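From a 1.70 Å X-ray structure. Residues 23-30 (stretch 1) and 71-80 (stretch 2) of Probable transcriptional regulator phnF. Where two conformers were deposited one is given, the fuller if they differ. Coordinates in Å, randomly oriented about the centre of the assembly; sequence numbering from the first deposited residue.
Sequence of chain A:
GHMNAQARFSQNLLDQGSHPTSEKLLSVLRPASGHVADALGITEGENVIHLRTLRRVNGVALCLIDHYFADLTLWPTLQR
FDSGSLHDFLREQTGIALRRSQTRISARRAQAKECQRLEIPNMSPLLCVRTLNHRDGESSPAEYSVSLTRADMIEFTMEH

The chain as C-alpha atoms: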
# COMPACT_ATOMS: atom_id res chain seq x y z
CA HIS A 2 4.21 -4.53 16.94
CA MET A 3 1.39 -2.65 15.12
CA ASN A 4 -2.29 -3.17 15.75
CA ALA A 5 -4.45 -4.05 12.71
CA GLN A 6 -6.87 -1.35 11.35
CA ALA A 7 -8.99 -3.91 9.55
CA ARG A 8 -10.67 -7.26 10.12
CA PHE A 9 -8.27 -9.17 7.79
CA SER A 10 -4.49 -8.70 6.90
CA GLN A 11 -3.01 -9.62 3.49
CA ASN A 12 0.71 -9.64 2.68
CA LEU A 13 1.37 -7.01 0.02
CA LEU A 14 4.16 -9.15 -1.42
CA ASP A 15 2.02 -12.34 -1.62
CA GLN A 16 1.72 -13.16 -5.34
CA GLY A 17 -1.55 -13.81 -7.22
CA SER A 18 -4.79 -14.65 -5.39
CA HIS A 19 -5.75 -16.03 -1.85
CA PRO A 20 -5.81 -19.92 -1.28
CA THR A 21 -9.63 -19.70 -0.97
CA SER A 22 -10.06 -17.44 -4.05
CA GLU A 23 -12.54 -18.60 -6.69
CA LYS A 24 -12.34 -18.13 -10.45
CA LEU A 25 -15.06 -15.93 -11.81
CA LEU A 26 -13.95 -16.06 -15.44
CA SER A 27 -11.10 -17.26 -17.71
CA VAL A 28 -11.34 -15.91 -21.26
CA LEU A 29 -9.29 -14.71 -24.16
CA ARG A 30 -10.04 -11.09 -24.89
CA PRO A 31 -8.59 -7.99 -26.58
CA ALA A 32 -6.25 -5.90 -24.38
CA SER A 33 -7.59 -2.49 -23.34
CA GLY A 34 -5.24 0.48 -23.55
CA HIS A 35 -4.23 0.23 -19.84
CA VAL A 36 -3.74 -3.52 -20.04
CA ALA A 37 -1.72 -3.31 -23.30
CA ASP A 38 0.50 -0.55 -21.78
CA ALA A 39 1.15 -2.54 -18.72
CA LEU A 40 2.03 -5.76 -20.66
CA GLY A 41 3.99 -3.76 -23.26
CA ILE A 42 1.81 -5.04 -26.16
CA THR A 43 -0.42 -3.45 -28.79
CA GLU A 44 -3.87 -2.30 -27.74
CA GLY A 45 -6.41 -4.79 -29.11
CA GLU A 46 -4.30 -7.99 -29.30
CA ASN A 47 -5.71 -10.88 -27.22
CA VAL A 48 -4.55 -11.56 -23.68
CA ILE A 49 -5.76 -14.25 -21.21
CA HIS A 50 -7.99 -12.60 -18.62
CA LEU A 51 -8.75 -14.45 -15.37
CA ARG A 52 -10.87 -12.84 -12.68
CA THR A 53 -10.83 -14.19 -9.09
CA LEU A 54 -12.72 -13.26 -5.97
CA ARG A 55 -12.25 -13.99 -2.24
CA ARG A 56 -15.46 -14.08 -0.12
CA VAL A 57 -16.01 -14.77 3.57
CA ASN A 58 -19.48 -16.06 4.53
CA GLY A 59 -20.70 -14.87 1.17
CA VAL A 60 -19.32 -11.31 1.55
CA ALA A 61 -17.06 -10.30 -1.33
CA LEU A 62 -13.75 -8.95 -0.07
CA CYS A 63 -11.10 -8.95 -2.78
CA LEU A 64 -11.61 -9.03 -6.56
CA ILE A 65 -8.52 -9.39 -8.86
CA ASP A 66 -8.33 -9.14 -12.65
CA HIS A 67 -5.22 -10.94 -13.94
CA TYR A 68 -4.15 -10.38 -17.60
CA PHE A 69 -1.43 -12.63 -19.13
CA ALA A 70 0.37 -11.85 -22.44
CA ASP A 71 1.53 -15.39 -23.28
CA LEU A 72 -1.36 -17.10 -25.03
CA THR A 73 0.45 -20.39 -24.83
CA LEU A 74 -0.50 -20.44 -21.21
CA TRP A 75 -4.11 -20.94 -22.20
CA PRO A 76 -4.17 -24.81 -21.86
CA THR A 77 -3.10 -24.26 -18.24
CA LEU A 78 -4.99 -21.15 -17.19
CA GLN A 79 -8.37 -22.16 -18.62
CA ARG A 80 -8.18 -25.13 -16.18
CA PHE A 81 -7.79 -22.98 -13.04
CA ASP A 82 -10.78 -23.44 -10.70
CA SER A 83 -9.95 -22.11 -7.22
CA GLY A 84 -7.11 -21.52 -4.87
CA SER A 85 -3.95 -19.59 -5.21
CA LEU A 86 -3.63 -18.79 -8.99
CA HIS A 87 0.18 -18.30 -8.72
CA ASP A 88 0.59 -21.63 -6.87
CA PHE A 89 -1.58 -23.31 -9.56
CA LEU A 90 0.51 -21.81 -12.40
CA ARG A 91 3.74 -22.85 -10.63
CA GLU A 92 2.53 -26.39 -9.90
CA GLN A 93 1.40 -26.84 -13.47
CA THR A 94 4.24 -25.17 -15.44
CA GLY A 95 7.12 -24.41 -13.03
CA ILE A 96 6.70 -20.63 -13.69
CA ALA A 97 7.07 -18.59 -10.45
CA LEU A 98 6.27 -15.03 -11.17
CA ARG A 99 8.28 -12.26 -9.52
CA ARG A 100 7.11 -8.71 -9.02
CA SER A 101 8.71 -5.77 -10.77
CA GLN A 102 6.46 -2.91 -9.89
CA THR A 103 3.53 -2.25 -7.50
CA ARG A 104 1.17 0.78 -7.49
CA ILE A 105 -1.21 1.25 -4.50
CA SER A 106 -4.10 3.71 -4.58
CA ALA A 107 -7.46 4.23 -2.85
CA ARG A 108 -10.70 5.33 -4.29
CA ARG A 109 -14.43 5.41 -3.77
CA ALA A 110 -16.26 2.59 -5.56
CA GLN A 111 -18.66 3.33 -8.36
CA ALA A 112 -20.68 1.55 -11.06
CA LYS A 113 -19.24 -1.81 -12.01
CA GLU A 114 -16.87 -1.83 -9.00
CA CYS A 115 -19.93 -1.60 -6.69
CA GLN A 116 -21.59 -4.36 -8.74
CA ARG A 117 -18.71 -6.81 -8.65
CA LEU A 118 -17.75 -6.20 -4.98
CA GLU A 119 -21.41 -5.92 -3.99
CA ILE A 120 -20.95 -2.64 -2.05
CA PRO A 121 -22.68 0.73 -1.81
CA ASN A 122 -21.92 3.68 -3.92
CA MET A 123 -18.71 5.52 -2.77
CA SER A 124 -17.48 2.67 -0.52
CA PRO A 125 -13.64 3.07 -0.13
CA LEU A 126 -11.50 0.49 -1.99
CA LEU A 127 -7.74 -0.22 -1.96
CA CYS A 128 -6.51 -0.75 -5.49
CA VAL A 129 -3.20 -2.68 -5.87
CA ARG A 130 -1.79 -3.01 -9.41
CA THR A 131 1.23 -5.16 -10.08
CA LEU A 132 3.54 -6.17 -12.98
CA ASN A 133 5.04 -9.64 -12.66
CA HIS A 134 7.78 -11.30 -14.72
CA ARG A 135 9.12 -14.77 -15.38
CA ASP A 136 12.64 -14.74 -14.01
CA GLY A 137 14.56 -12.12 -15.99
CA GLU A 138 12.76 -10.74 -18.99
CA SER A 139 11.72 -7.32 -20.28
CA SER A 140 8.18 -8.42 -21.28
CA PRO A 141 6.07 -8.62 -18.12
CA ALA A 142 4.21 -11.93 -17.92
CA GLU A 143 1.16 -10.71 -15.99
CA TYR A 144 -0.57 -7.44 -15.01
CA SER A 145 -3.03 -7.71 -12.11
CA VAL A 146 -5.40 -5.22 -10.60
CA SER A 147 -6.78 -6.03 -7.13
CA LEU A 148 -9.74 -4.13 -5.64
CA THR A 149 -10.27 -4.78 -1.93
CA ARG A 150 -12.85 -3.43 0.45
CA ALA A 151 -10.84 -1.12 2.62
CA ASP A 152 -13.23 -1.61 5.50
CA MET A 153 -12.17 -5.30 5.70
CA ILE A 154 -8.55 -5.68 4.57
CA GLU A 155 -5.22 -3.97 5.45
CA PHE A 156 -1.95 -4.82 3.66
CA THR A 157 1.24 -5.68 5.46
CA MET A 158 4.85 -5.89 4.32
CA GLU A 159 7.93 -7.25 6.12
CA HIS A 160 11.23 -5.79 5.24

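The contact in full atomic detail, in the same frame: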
# COMPACT_ATOMS: atom_id res chain seq x y z
N GLU A 23 -11.83 -17.87 -5.62
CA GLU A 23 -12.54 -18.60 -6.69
C GLU A 23 -12.37 -17.93 -8.01
O GLU A 23 -12.37 -16.71 -8.09
CB GLU A 23 -14.00 -18.61 -6.38
CG GLU A 23 -14.33 -19.38 -5.14
CD GLU A 23 -14.31 -20.88 -5.35
OE1 GLU A 23 -14.38 -21.37 -6.51
OE2 GLU A 23 -14.26 -21.56 -4.31
N LYS A 24 -12.30 -18.71 -9.07
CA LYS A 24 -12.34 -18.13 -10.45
C LYS A 24 -13.71 -17.69 -10.78
O LYS A 24 -14.67 -18.52 -10.73
CB LYS A 24 -11.84 -19.19 -11.48
CG LYS A 24 -11.70 -18.50 -12.86
CD LYS A 24 -11.10 -19.50 -13.92
CE LYS A 24 -12.08 -20.65 -14.27
NZ LYS A 24 -11.48 -21.47 -15.42
N LEU A 25 -13.81 -16.47 -11.27
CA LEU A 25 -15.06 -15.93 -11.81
C LEU A 25 -15.07 -16.05 -13.32
O LEU A 25 -16.12 -16.32 -13.89
CB LEU A 25 -15.17 -14.44 -11.48
CG LEU A 25 -15.92 -14.18 -10.09
CD1 LEU A 25 -15.66 -15.06 -9.02
CD2 LEU A 25 -15.90 -12.64 -9.83
N LEU A 26 -13.94 -15.93 -13.98
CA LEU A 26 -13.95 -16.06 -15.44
C LEU A 26 -12.55 -16.30 -15.90
O LEU A 26 -11.62 -15.83 -15.29
CB LEU A 26 -14.46 -14.74 -16.01
CG LEU A 26 -15.24 -14.47 -17.34
CD1 LEU A 26 -14.37 -13.69 -18.31
CD2 LEU A 26 -16.11 -15.55 -18.01
N SER A 27 -12.41 -17.09 -16.98
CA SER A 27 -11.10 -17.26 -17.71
C SER A 27 -11.47 -17.16 -19.19
O SER A 27 -12.34 -17.99 -19.65
CB SER A 27 -10.37 -18.59 -17.40
OG SER A 27 -11.29 -19.66 -17.47
N VAL A 28 -10.98 -16.12 -19.86
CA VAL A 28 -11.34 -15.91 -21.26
C VAL A 28 -10.18 -15.36 -22.03
O VAL A 28 -9.27 -14.81 -21.45
CB VAL A 28 -12.55 -14.90 -21.37
CG1 VAL A 28 -13.84 -15.56 -20.85
CG2 VAL A 28 -12.28 -13.52 -20.83
N LEU A 29 -10.19 -15.52 -23.36
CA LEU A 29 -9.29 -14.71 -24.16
C LEU A 29 -10.01 -13.44 -24.56
O LEU A 29 -11.21 -13.48 -24.96
CB LEU A 29 -8.87 -15.51 -25.39
CG LEU A 29 -8.07 -16.81 -25.08
CD1 LEU A 29 -8.17 -17.89 -26.19
CD2 LEU A 29 -6.65 -16.44 -24.90
N ARG A 30 -9.34 -12.30 -24.52
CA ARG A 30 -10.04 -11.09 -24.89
C ARG A 30 -9.05 -10.03 -25.35
O ARG A 30 -7.92 -10.01 -24.94
CB ARG A 30 -10.84 -10.57 -23.67
CG ARG A 30 -10.02 -10.03 -22.55
CD ARG A 30 -10.84 -9.97 -21.30
NE ARG A 30 -12.03 -9.20 -21.63
CZ ARG A 30 -13.21 -9.19 -21.03
NH1 ARG A 30 -14.13 -8.41 -21.60
NH2 ARG A 30 -13.53 -9.92 -19.96
N ASP A 71 1.10 -14.21 -22.54
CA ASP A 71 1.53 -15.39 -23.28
C ASP A 71 0.37 -16.32 -23.50
O ASP A 71 -0.04 -17.06 -22.55
CB ASP A 71 2.65 -16.06 -22.52
CG ASP A 71 3.28 -17.20 -23.32
OD1 ASP A 71 2.61 -17.72 -24.25
OD2 ASP A 71 4.43 -17.57 -22.95
N LEU A 72 -0.15 -16.31 -24.76
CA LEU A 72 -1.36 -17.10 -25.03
C LEU A 72 -1.13 -18.60 -24.93
O LEU A 72 -2.13 -19.36 -24.88
CB LEU A 72 -2.03 -16.76 -26.35
CG LEU A 72 -2.23 -15.25 -26.49
CD1 LEU A 72 -3.00 -14.97 -27.76
CD2 LEU A 72 -3.12 -14.78 -25.27
N THR A 73 0.14 -18.98 -24.96
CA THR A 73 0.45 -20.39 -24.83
C THR A 73 0.21 -20.88 -23.42
O THR A 73 0.26 -22.11 -23.16
CB THR A 73 1.86 -20.81 -25.19
OG1 THR A 73 2.86 -20.31 -24.32
CG2 THR A 73 2.11 -20.45 -26.70
N LEU A 74 -0.03 -19.93 -22.52
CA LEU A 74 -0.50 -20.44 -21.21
C LEU A 74 -1.97 -20.85 -21.15
O LEU A 74 -2.44 -21.32 -20.12
CB LEU A 74 -0.23 -19.41 -20.09
CG LEU A 74 1.20 -18.91 -19.85
CD1 LEU A 74 1.24 -17.80 -18.85
CD2 LEU A 74 1.97 -20.13 -19.22
N TRP A 75 -2.71 -20.67 -22.24
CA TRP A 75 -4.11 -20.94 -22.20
C TRP A 75 -4.52 -22.38 -21.80
O TRP A 75 -5.51 -22.52 -21.07
CB TRP A 75 -4.72 -20.42 -23.54
CG TRP A 75 -6.19 -20.57 -23.68
CD1 TRP A 75 -6.85 -21.21 -24.68
CD2 TRP A 75 -7.20 -20.03 -22.80
NE1 TRP A 75 -8.24 -21.15 -24.50
CE2 TRP A 75 -8.47 -20.41 -23.34
CE3 TRP A 75 -7.15 -19.28 -21.59
CZ2 TRP A 75 -9.68 -20.04 -22.73
CZ3 TRP A 75 -8.37 -18.90 -20.95
CH2 TRP A 75 -9.62 -19.29 -21.53
N PRO A 76 -3.84 -23.44 -22.31
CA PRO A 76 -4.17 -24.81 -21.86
C PRO A 76 -4.14 -24.93 -20.30
O PRO A 76 -5.01 -25.59 -19.70
CB PRO A 76 -3.05 -25.67 -22.53
CG PRO A 76 -2.86 -24.90 -23.85
CD PRO A 76 -2.75 -23.50 -23.34
N THR A 77 -3.22 -24.18 -19.68
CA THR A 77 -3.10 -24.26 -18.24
C THR A 77 -4.12 -23.40 -17.57
O THR A 77 -4.87 -23.85 -16.70
CB THR A 77 -1.69 -23.84 -17.83
OG1 THR A 77 -0.77 -24.82 -18.33
CG2 THR A 77 -1.56 -23.73 -16.22
N LEU A 78 -4.15 -22.11 -17.93
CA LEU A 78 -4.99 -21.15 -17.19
C LEU A 78 -6.49 -21.40 -17.31
O LEU A 78 -7.30 -21.08 -16.40
CB LEU A 78 -4.59 -19.72 -17.57
CG LEU A 78 -3.21 -19.33 -17.11
CD1 LEU A 78 -2.88 -17.95 -17.67
CD2 LEU A 78 -2.98 -19.41 -15.53
N GLN A 79 -6.94 -21.87 -18.50
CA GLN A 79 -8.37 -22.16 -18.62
C GLN A 79 -8.83 -23.24 -17.64
O GLN A 79 -9.99 -23.25 -17.32
CB GLN A 79 -8.71 -22.57 -20.04
CG GLN A 79 -8.31 -24.01 -20.37
CD GLN A 79 -8.45 -24.30 -21.89
OE1 GLN A 79 -7.62 -23.88 -22.74
NE2 GLN A 79 -9.46 -25.11 -22.22
N ARG A 80 -7.89 -24.05 -17.13
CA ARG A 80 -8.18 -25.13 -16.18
C ARG A 80 -8.13 -24.70 -14.74
O ARG A 80 -8.47 -25.53 -13.83
CB ARG A 80 -7.23 -26.30 -16.46
CG ARG A 80 -7.50 -26.93 -17.87
CD ARG A 80 -6.53 -28.14 -18.26
NE ARG A 80 -7.15 -28.96 -19.38
CZ ARG A 80 -7.16 -28.63 -20.69
NH1 ARG A 80 -6.56 -27.55 -21.17
NH2 ARG A 80 -7.81 -29.43 -21.56
O HOH W 1 -12.06 -21.47 -19.26

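Residues 23-30 form an extended strand, whereas 71-80 fold into a compact turn: a 3-10 segment at 72-74 leads into a short helix beginning at Trp75. Backbone hydrogen bonds record the winding, with Leu74 N to Asp71 O at 2.9 Å and Trp75 N to Leu72 O at 3.0 Å spanning three residues, then Leu78 N to Leu74 O at 2.9 Å spanning four. Asp71 also steadies the start of the turn, its OD1 accepting from Thr73 N at 2.9 Å and from Thr73 OG1 at 2.6 Å. The stretches come nearest at Ser27 and Gln79, whose CA atoms are 5.7 Å apart; the CA atoms of Leu29 and Leu72 lie 8.3 Å apart, a gap left to side chains. The buried surface totals 319 Å².

Trp75, with chi1 at -178° (t), points its CA-to-CB bond toward the strand and brings its indole against Ser27, Val28 and Leu29. Leu29 CD1 sits 3.8 Å from the centroid of the five-membered ring and 14° off the ring normal, so this is a CH-pi contact over the face. The CB of Leu29 points sideways, but its m,t rotamer brings the methyls nearer; Leu29 CD2 also packs against Leu72 CD2 at 3.9 Å. At the indole edge, near the ring plane, Ser27 O approaches Trp75 CH2 at 3.6 Å. The CA-to-CB bond of Val28 points away, and the residue meets the ring through its backbone, with Val28 CA 3.8 Å from Trp75 CH2.

A polar cluster lies at the other end. Lys24 NZ donates to Ser27 OG at 2.7 Å within the strand and lies 3.0 Å from Gln79 O. Ser27 OG is 3.8 Å from Gln79 O, too far for a direct hydrogen bond, but a water bridges them: it is 2.7 Å from Ser27 OG and donates a weak hydrogen bond to Gln79 O at 3.3 Å.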